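Local coordinates for imidazolonepropionase (Unidentified, PDB 2Q09) that catalyses the hydrolytic opening of the imidazolone-5-propanoate ring to N-formimidoyl-L-glutamate, the third step of histidine degradation, at the 3-[(4S)-2,5-dioxoimidazolidin-4-yl]propanoic acid site. Coordinates in Å, arbitrary orientation; residue numbers count along the deposited sequence, not the author numbering.

The 3-[(4S)-2,5-dioxoimidazolidin-4-yl]propanoic acid site. Residues 74, 81, 104, 144, 177, 214, 242, 245, 265, 319-322. With DI6 (3-[(4S)-2,5-dioxoimidazolidin-4-yl]propanoic acid), chain B.
Carboxylate oxygen O9 of DI6, the bound inhibitor, is gripped by two donors: NH1 of Arg81 at 3.0 Å and the phenol OH of Tyr144 at 2.7 Å. Arg81 meets the carboxylate end-on, in the guanidinium plane, its NH2 forming a salt bridge to DI6 O10 at 2.9 Å. The arginine chain bends at chi2 and chi3 to bring its tip there, with Gly321 CA over one face of the guanidinium and the backbone N of Ile104 over the other, both toward the rim. At the opposite end of the inhibitor, Gln245 reads the hydantoin edge as a pair. Its extended side chain turns the amide so that OE1 accepts from ring N1 on a lone pair, while NE2 donates almost straight to carbonyl O2 (175° at H). DI6 O2 also accepts from OG1 of Thr322 at 2.8 Å, so it too is held twice. Asn319 lines the pocket, its OD1 3.5 Å from the C7 methylene of DI6, and also braces this threonine: its ND2 donates to Thr322 OG1 at 2.9 Å, and its OD1 accepts from the backbone N of both Gly321 and Thr322. An alanine at Asn319 would probably loosen the loop carrying Gly321 and Thr322 and leave the threonine hydroxyl less firmly aimed at O2. The pocket belongs to the amidohydrolase metal site, where His74 and His242 are iron ligands; CD2 of His242 lies 3.5 Å from C5 of DI6, which probably places the urea carbonyl C5-O5 near the metal. O5 lies over one face of Phe214, whose ring stands edge-to-face to the hydantoin. Nearly all of the inhibitor's surface is buried, consistent with recognition of both the propionate and the ring. On the other side of the ring from Gln245, His177, its CG anti to the backbone N (chi1 -163°), presents its imidazole edge, and DI6 N4 donates to NE2 at 2.7 Å, 1° out of the imidazole plane.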
loop_
_atom_site.group_PDB
_atom_site.type_symbol
_atom_site.label_atom_id
_atom_site.label_comp_id
_atom_site.label_asym_id
_atom_site.label_seq_id
_atom_site.Cartn_x
_atom_site.Cartn_y
_atom_site.Cartn_z
ATOM N N HIS A 74 0.469 0.346 7.645
ATOM C CA HIS A 74 0.558 -0.293 8.954
ATOM C C HIS A 74 -0.624 0.319 9.712
ATOM O O HIS A 74 -0.477 0.667 10.873
ATOM C CB HIS A 74 1.828 0.124 9.716
ATOM C CG HIS A 74 3.123 -0.168 9.017
ATOM N ND1 HIS A 74 4.028 -1.092 9.497
ATOM C CD2 HIS A 74 3.722 0.421 7.954
ATOM C CE1 HIS A 74 5.126 -1.054 8.765
ATOM N NE2 HIS A 74 4.970 -0.143 7.823
ATOM N N ARG A 81 1.680 7.597 19.881
ATOM C CA ARG A 81 3.046 8.063 20.058
ATOM C C ARG A 81 3.067 9.596 20.076
ATOM O O ARG A 81 4.134 10.210 20.026
ATOM C CB ARG A 81 3.907 7.549 18.904
ATOM C CG ARG A 81 3.784 6.034 18.672
ATOM C CD ARG A 81 4.893 5.260 19.330
ATOM N NE ARG A 81 6.084 5.259 18.485
ATOM C CZ ARG A 81 6.291 4.523 17.398
ATOM N NH1 ARG A 81 5.376 3.674 16.976
ATOM N NH2 ARG A 81 7.444 4.638 16.737
ATOM N N ILE A 104 9.092 2.422 18.847
ATOM C CA ILE A 104 8.247 1.386 18.282
ATOM C C ILE A 104 7.820 0.343 19.313
ATOM O O ILE A 104 6.781 -0.291 19.153
ATOM C CB ILE A 104 8.940 0.676 17.096
ATOM C CG1 ILE A 104 8.012 -0.395 16.524
ATOM C CG2 ILE A 104 10.255 0.063 17.547
ATOM C CD1 ILE A 104 8.464 -0.959 15.195
ATOM N N TYR A 144 3.388 -5.297 14.618
ATOM C CA TYR A 144 3.335 -4.621 15.911
ATOM C C TYR A 144 2.955 -5.616 17.012
ATOM O O TYR A 144 2.614 -5.216 18.133
ATOM C CB TYR A 144 2.335 -3.459 15.883
ATOM C CG TYR A 144 2.807 -2.268 15.067
ATOM C CD1 TYR A 144 4.082 -1.737 15.255
ATOM C CD2 TYR A 144 1.980 -1.667 14.119
ATOM C CE1 TYR A 144 4.528 -0.638 14.524
ATOM C CE2 TYR A 144 2.411 -0.562 13.379
ATOM C CZ TYR A 144 3.688 -0.055 13.589
ATOM O OH TYR A 144 4.113 1.042 12.873
ATOM N N HIS A 177 9.757 -6.965 11.763
ATOM C CA HIS A 177 9.729 -5.502 11.778
ATOM C C HIS A 177 10.781 -4.995 12.757
ATOM O O HIS A 177 11.321 -3.895 12.613
ATOM C CB HIS A 177 8.343 -5.024 12.223
ATOM C CG HIS A 177 8.055 -3.594 11.892
ATOM N ND1 HIS A 177 6.875 -2.978 12.249
ATOM C CD2 HIS A 177 8.772 -2.669 11.211
ATOM C CE1 HIS A 177 6.876 -1.735 11.799
ATOM N NE2 HIS A 177 8.015 -1.522 11.165
ATOM N N PHE A 214 12.030 -5.809 7.610
ATOM C CA PHE A 214 12.704 -4.538 7.827
ATOM C C PHE A 214 14.198 -4.836 7.859
ATOM O O PHE A 214 14.760 -5.172 8.901
ATOM C CB PHE A 214 12.275 -3.899 9.150
ATOM C CG PHE A 214 13.003 -2.625 9.463
ATOM C CD1 PHE A 214 13.141 -1.634 8.495
ATOM C CD2 PHE A 214 13.522 -2.396 10.736
ATOM C CE1 PHE A 214 13.784 -0.429 8.789
ATOM C CE2 PHE A 214 14.165 -1.198 11.036
ATOM C CZ PHE A 214 14.292 -0.213 10.059
ATOM N N HIS A 242 11.133 -3.633 3.468
ATOM C CA HIS A 242 11.405 -2.237 3.797
ATOM C C HIS A 242 12.906 -2.113 3.547
ATOM O O HIS A 242 13.710 -2.472 4.407
ATOM C CB HIS A 242 11.115 -1.960 5.275
ATOM C CG HIS A 242 9.665 -1.743 5.587
ATOM N ND1 HIS A 242 8.707 -2.721 5.431
ATOM C CD2 HIS A 242 9.023 -0.660 6.084
ATOM C CE1 HIS A 242 7.534 -2.249 5.826
ATOM N NE2 HIS A 242 7.699 -1.003 6.228
ATOM N N GLN A 245 16.096 2.377 3.718
ATOM C CA GLN A 245 15.482 3.572 4.287
ATOM C C GLN A 245 16.513 4.395 5.065
ATOM O O GLN A 245 16.530 5.624 4.970
ATOM C CB GLN A 245 14.313 3.192 5.206
ATOM C CG GLN A 245 13.596 4.382 5.833
ATOM C CD GLN A 245 12.502 3.966 6.806
ATOM O OE1 GLN A 245 12.546 2.877 7.377
ATOM N NE2 GLN A 245 11.522 4.842 7.010
ATOM N N HIS A 265 10.669 2.277 0.346
ATOM C CA HIS A 265 11.456 3.367 0.949
ATOM C C HIS A 265 12.566 3.733 -0.033
ATOM O O HIS A 265 12.442 4.708 -0.772
ATOM C CB HIS A 265 12.025 2.979 2.316
ATOM C CG HIS A 265 11.031 3.098 3.430
ATOM N ND1 HIS A 265 10.450 4.301 3.776
ATOM C CD2 HIS A 265 10.505 2.168 4.261
ATOM C CE1 HIS A 265 9.607 4.106 4.776
ATOM N NE2 HIS A 265 9.620 2.822 5.087
ATOM N N ASN A 319 1.355 4.735 9.596
ATOM C CA ASN A 319 1.881 4.041 10.762
ATOM C C ASN A 319 2.055 5.059 11.882
ATOM O O ASN A 319 2.384 6.235 11.637
ATOM C CB ASN A 319 3.192 3.322 10.418
ATOM C CG ASN A 319 4.387 4.240 10.418
ATOM O OD1 ASN A 319 4.859 4.676 11.478
ATOM N ND2 ASN A 319 4.890 4.543 9.225
ATOM N N PRO A 320 1.839 4.615 13.131
ATOM C CA PRO A 320 1.942 5.466 14.319
ATOM C C PRO A 320 3.301 6.071 14.629
ATOM O O PRO A 320 3.387 7.035 15.392
ATOM C CB PRO A 320 1.455 4.546 15.436
ATOM C CG PRO A 320 2.007 3.234 15.019
ATOM C CD PRO A 320 1.678 3.203 13.524
ATOM N N GLY A 321 4.355 5.517 14.049
ATOM C CA GLY A 321 5.675 6.035 14.346
ATOM C C GLY A 321 6.305 7.058 13.410
ATOM O O GLY A 321 6.816 8.080 13.874
ATOM N N THR A 322 6.269 6.800 12.103
ATOM C CA THR A 322 6.907 7.687 11.133
ATOM C C THR A 322 6.010 8.311 10.066
ATOM O O THR A 322 6.482 9.122 9.273
ATOM C CB THR A 322 8.026 6.946 10.398
ATOM O OG1 THR A 322 7.445 5.878 9.645
ATOM C CG2 THR A 322 9.032 6.357 11.391
HETATM N N1 DI6 B . 10.208 1.969 8.783
HETATM C C2 DI6 B . 9.377 2.955 9.184
HETATM O O2 DI6 B . 9.479 4.145 8.946
HETATM C C3 DI6 B . 8.257 2.260 9.996
HETATM N N4 DI6 B . 8.668 0.839 9.942
HETATM C C5 DI6 B . 9.802 0.768 9.217
HETATM O O5 DI6 B . 10.388 -0.277 8.974
HETATM C C6 DI6 B . 8.204 2.795 11.420
HETATM C C7 DI6 B . 7.110 2.135 12.262
HETATM C C8 DI6 B . 7.009 2.644 13.707
HETATM O O9 DI6 B . 5.963 2.387 14.334
HETATM O O10 DI6 B . 7.953 3.296 14.224
#